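Local coordinates for putative uncharacterized protein TTHA0988 (Thermus thermophilus, PDB 3OEP) that is of unknown function but resembles a fused KipI-KipA pair, with cyclophilin-like domains and uncertain ATP-binding or hydrolase activity, at residues I80-V92 / G166-V178. Sequence-based numbering, arbitrary orientation. Where two conformers were deposited one is given.
Sequences IPVRYDGEDLPEV and GGWNLLGTSLVAV
Arg83 and Thr173 form an antiparallel hydrogen-bonded pair, an example of two strands that pair briefly before a loop and helix take over from one. Arg83 N reaches Thr173 O at 2.9 Å, Thr173 N returns to Arg83 O, and Leu175 N continues the pairing to Pro81 O. On the solvent side, where Asp85 is exposed, Thr173 OG1 donates to the syn lone pair of Asp85 OD1 (2.8 Å), while Arg83 NH1 bridges to Asp85 OD2 from above the carboxylate plane (2.8 Å). With CG trans to the backbone N (chi1 -170°), the arginine chain runs beside Thr173, and Leu175 CD2 lies over one guanidinium face. A leucine in place of Arg83 would probably leave Asp85 without its cationic mate, though still held by Thr173, and lose the NH2 bonds to Gly202 O and Thr204 OG1.

By contrast, packing is tight just beyond strand 80-83, where the CA atoms of Gly86 and Gly172 come within 3.9 Å. A side chain on Gly86 would run into the Leu170 carbonyl. Buried Asp88 grips Leu170 twice: its OD2 accepts Leu170 N through the anti lone pair, nearly straight at 175°, and its N donates to Leu170 O. Asp88 also forms salt bridges with Arg142 and Lys138. Leu171 CD2 touches both Leu89 CD1 and Val92 CG2, all three residues buried.

Within the cyclophilin-like carboxyltransferase region, strand 169-174 lies between strands 77-83 and 149-153, with a classic bulge at Leu171 and Gly172 opposite Val150; strand 194-199 flanks 77-83, and helix 100-108 packs against Tyr84, Leu89 and Leu171.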
# COMPACT_ATOMS: atom_id res chain seq x y z
N ILE A 80 -12.32 -23.63 -6.19
CA ILE A 80 -11.17 -23.63 -5.30
C ILE A 80 -11.07 -24.99 -4.61
O ILE A 80 -11.81 -25.26 -3.66
CB ILE A 80 -11.27 -22.53 -4.22
CG1 ILE A 80 -11.46 -21.14 -4.84
CG2 ILE A 80 -10.04 -22.54 -3.29
CD1 ILE A 80 -10.32 -20.69 -5.72
N PRO A 81 -10.18 -25.87 -5.09
CA PRO A 81 -9.93 -27.12 -4.36
C PRO A 81 -9.29 -26.82 -3.02
O PRO A 81 -8.41 -25.95 -2.96
CB PRO A 81 -8.97 -27.90 -5.27
CG PRO A 81 -8.93 -27.16 -6.55
CD PRO A 81 -9.33 -25.76 -6.29
N VAL A 82 -9.73 -27.50 -1.97
CA VAL A 82 -9.29 -27.21 -0.60
C VAL A 82 -9.00 -28.49 0.17
O VAL A 82 -9.79 -29.43 0.14
CB VAL A 82 -10.37 -26.43 0.17
CG1 VAL A 82 -9.89 -26.08 1.59
CG2 VAL A 82 -10.77 -25.20 -0.58
N ARG A 83 -7.87 -28.50 0.88
CA ARG A 83 -7.56 -29.56 1.84
C ARG A 83 -7.98 -29.03 3.21
O ARG A 83 -7.46 -28.01 3.67
CB ARG A 83 -6.07 -29.88 1.83
CG ARG A 83 -5.71 -31.12 2.63
CD ARG A 83 -4.25 -31.15 3.05
NE ARG A 83 -3.33 -30.89 1.95
CZ ARG A 83 -2.45 -29.88 1.88
NH1 ARG A 83 -2.33 -28.98 2.86
NH2 ARG A 83 -1.68 -29.77 0.81
N TYR A 84 -8.93 -29.71 3.86
CA TYR A 84 -9.48 -29.22 5.14
C TYR A 84 -8.64 -29.73 6.30
O TYR A 84 -9.04 -30.63 7.04
CB TYR A 84 -10.96 -29.59 5.29
CG TYR A 84 -11.85 -28.73 4.42
CD1 TYR A 84 -12.18 -27.43 4.80
CD2 TYR A 84 -12.34 -29.20 3.20
CE1 TYR A 84 -12.98 -26.63 3.99
CE2 TYR A 84 -13.15 -28.40 2.40
CZ TYR A 84 -13.47 -27.12 2.80
OH TYR A 84 -14.26 -26.33 2.02
N ASP A 85 -7.45 -29.13 6.43
CA ASP A 85 -6.45 -29.49 7.42
C ASP A 85 -6.15 -28.30 8.34
O ASP A 85 -5.10 -28.25 8.99
CB ASP A 85 -5.16 -29.94 6.72
CG ASP A 85 -4.47 -28.81 5.94
OD1 ASP A 85 -5.06 -27.73 5.75
OD2 ASP A 85 -3.30 -29.01 5.51
N GLY A 86 -7.09 -27.35 8.40
CA GLY A 86 -6.87 -26.11 9.12
C GLY A 86 -6.65 -26.33 10.61
O GLY A 86 -7.29 -27.18 11.23
N GLU A 87 -5.73 -25.53 11.16
CA GLU A 87 -5.34 -25.65 12.57
C GLU A 87 -6.52 -25.40 13.53
O GLU A 87 -6.52 -25.92 14.63
CB GLU A 87 -4.20 -24.67 12.87
CG GLU A 87 -3.56 -24.82 14.25
CD GLU A 87 -2.40 -23.85 14.47
OE1 GLU A 87 -1.60 -23.64 13.54
OE2 GLU A 87 -2.29 -23.30 15.59
N ASP A 88 -7.50 -24.61 13.09
CA ASP A 88 -8.66 -24.27 13.93
C ASP A 88 -9.90 -25.13 13.68
O ASP A 88 -10.93 -24.93 14.33
CB ASP A 88 -9.03 -22.80 13.72
CG ASP A 88 -7.92 -21.85 14.11
OD1 ASP A 88 -7.27 -22.10 15.15
OD2 ASP A 88 -7.71 -20.85 13.39
N LEU A 89 -9.81 -26.08 12.76
CA LEU A 89 -10.99 -26.86 12.38
C LEU A 89 -11.64 -27.57 13.59
O LEU A 89 -12.86 -27.47 13.78
CB LEU A 89 -10.66 -27.82 11.23
CG LEU A 89 -11.79 -28.63 10.59
CD1 LEU A 89 -12.88 -27.72 10.08
CD2 LEU A 89 -11.24 -29.49 9.46
N PRO A 90 -10.83 -28.24 14.43
CA PRO A 90 -11.44 -28.87 15.61
C PRO A 90 -12.13 -27.90 16.56
O PRO A 90 -13.22 -28.20 17.07
CB PRO A 90 -10.26 -29.57 16.29
CG PRO A 90 -9.28 -29.81 15.20
CD PRO A 90 -9.41 -28.63 14.28
N GLU A 91 -11.52 -26.74 16.81
CA GLU A 91 -12.09 -25.72 17.69
C GLU A 91 -13.35 -25.09 17.11
O GLU A 91 -14.32 -24.85 17.83
CB GLU A 91 -11.07 -24.62 17.97
CG GLU A 91 -11.54 -23.58 18.98
CD GLU A 91 -10.61 -22.40 19.06
OE1 GLU A 91 -9.39 -22.61 19.27
OE2 GLU A 91 -11.09 -21.25 18.92
N VAL A 92 -13.33 -24.81 15.81
CA VAL A 92 -14.52 -24.30 15.13
C VAL A 92 -15.68 -25.29 15.28
O VAL A 92 -16.79 -24.90 15.67
CB VAL A 92 -14.23 -24.02 13.64
CG1 VAL A 92 -15.51 -23.70 12.88
CG2 VAL A 92 -13.23 -22.89 13.50
N GLY A 166 -3.22 -12.52 11.02
CA GLY A 166 -4.65 -12.73 10.81
C GLY A 166 -5.33 -13.43 11.96
O GLY A 166 -4.75 -14.31 12.59
N GLY A 167 -6.58 -13.04 12.22
CA GLY A 167 -7.35 -13.59 13.32
C GLY A 167 -8.56 -14.41 12.88
O GLY A 167 -9.38 -14.78 13.71
N TRP A 168 -8.68 -14.69 11.58
CA TRP A 168 -9.78 -15.52 11.09
C TRP A 168 -9.53 -16.98 11.45
O TRP A 168 -8.40 -17.38 11.75
CB TRP A 168 -10.00 -15.31 9.59
CG TRP A 168 -10.67 -14.00 9.26
CD1 TRP A 168 -10.73 -12.89 10.05
CD2 TRP A 168 -11.37 -13.67 8.05
NE1 TRP A 168 -11.42 -11.89 9.41
CE2 TRP A 168 -11.83 -12.34 8.19
CE3 TRP A 168 -11.66 -14.37 6.87
CZ2 TRP A 168 -12.55 -11.70 7.18
CZ3 TRP A 168 -12.38 -13.73 5.88
CH2 TRP A 168 -12.82 -12.40 6.04
N ASN A 169 -10.61 -17.76 11.46
CA ASN A 169 -10.56 -19.16 11.89
C ASN A 169 -10.14 -20.04 10.72
O ASN A 169 -10.84 -20.12 9.71
CB ASN A 169 -11.93 -19.59 12.42
CG ASN A 169 -12.38 -18.76 13.61
OD1 ASN A 169 -11.88 -18.92 14.72
ND2 ASN A 169 -13.36 -17.87 13.38
N LEU A 170 -8.99 -20.69 10.86
CA LEU A 170 -8.36 -21.42 9.75
C LEU A 170 -8.93 -22.82 9.59
O LEU A 170 -8.77 -23.67 10.48
CB LEU A 170 -6.85 -21.49 9.94
CG LEU A 170 -6.12 -20.19 10.26
CD1 LEU A 170 -4.60 -20.44 10.30
CD2 LEU A 170 -6.46 -19.09 9.26
N LEU A 171 -9.61 -23.06 8.47
CA LEU A 171 -10.27 -24.33 8.19
C LEU A 171 -9.48 -25.24 7.26
O LEU A 171 -9.64 -26.46 7.31
CB LEU A 171 -11.64 -24.08 7.55
CG LEU A 171 -12.64 -23.25 8.34
CD1 LEU A 171 -14.01 -23.36 7.69
CD2 LEU A 171 -12.68 -23.70 9.80
N GLY A 172 -8.65 -24.67 6.40
CA GLY A 172 -7.90 -25.48 5.46
C GLY A 172 -6.91 -24.72 4.62
O GLY A 172 -6.53 -23.58 4.95
N THR A 173 -6.49 -25.36 3.54
CA THR A 173 -5.44 -24.87 2.66
C THR A 173 -5.93 -24.93 1.22
O THR A 173 -6.34 -25.99 0.74
CB THR A 173 -4.19 -25.76 2.77
OG1 THR A 173 -3.76 -25.83 4.13
CG2 THR A 173 -3.07 -25.23 1.89
N SER A 174 -5.88 -23.81 0.51
CA SER A 174 -6.25 -23.79 -0.90
C SER A 174 -5.17 -24.51 -1.71
O SER A 174 -3.97 -24.31 -1.46
CB SER A 174 -6.40 -22.36 -1.41
OG SER A 174 -6.65 -22.32 -2.81
N LEU A 175 -5.59 -25.34 -2.65
CA LEU A 175 -4.66 -26.10 -3.48
C LEU A 175 -4.36 -25.38 -4.80
O LEU A 175 -3.67 -25.92 -5.68
CB LEU A 175 -5.16 -27.52 -3.69
CG LEU A 175 -5.44 -28.26 -2.38
CD1 LEU A 175 -5.88 -29.70 -2.66
CD2 LEU A 175 -4.23 -28.23 -1.45
N VAL A 176 -4.89 -24.16 -4.92
CA VAL A 176 -4.53 -23.24 -5.99
C VAL A 176 -4.09 -21.91 -5.38
O VAL A 176 -4.63 -21.48 -4.36
CB VAL A 176 -5.69 -23.00 -6.98
CG1 VAL A 176 -6.01 -24.28 -7.75
CG2 VAL A 176 -6.93 -22.48 -6.26
N ALA A 177 -3.09 -21.28 -6.00
CA ALA A 177 -2.61 -19.97 -5.55
C ALA A 177 -3.52 -18.90 -6.14
O ALA A 177 -3.63 -18.77 -7.36
CB ALA A 177 -1.16 -19.75 -5.98
N VAL A 178 -4.19 -18.14 -5.28
CA VAL A 178 -5.10 -17.10 -5.77
C VAL A 178 -4.33 -15.89 -6.32
O VAL A 178 -4.86 -15.12 -7.12
CB VAL A 178 -6.13 -16.69 -4.69
CG1 VAL A 178 -6.98 -17.90 -4.27
CG2 VAL A 178 -5.46 -16.06 -3.47
O HOH W 1 -10.23 -20.52 16.19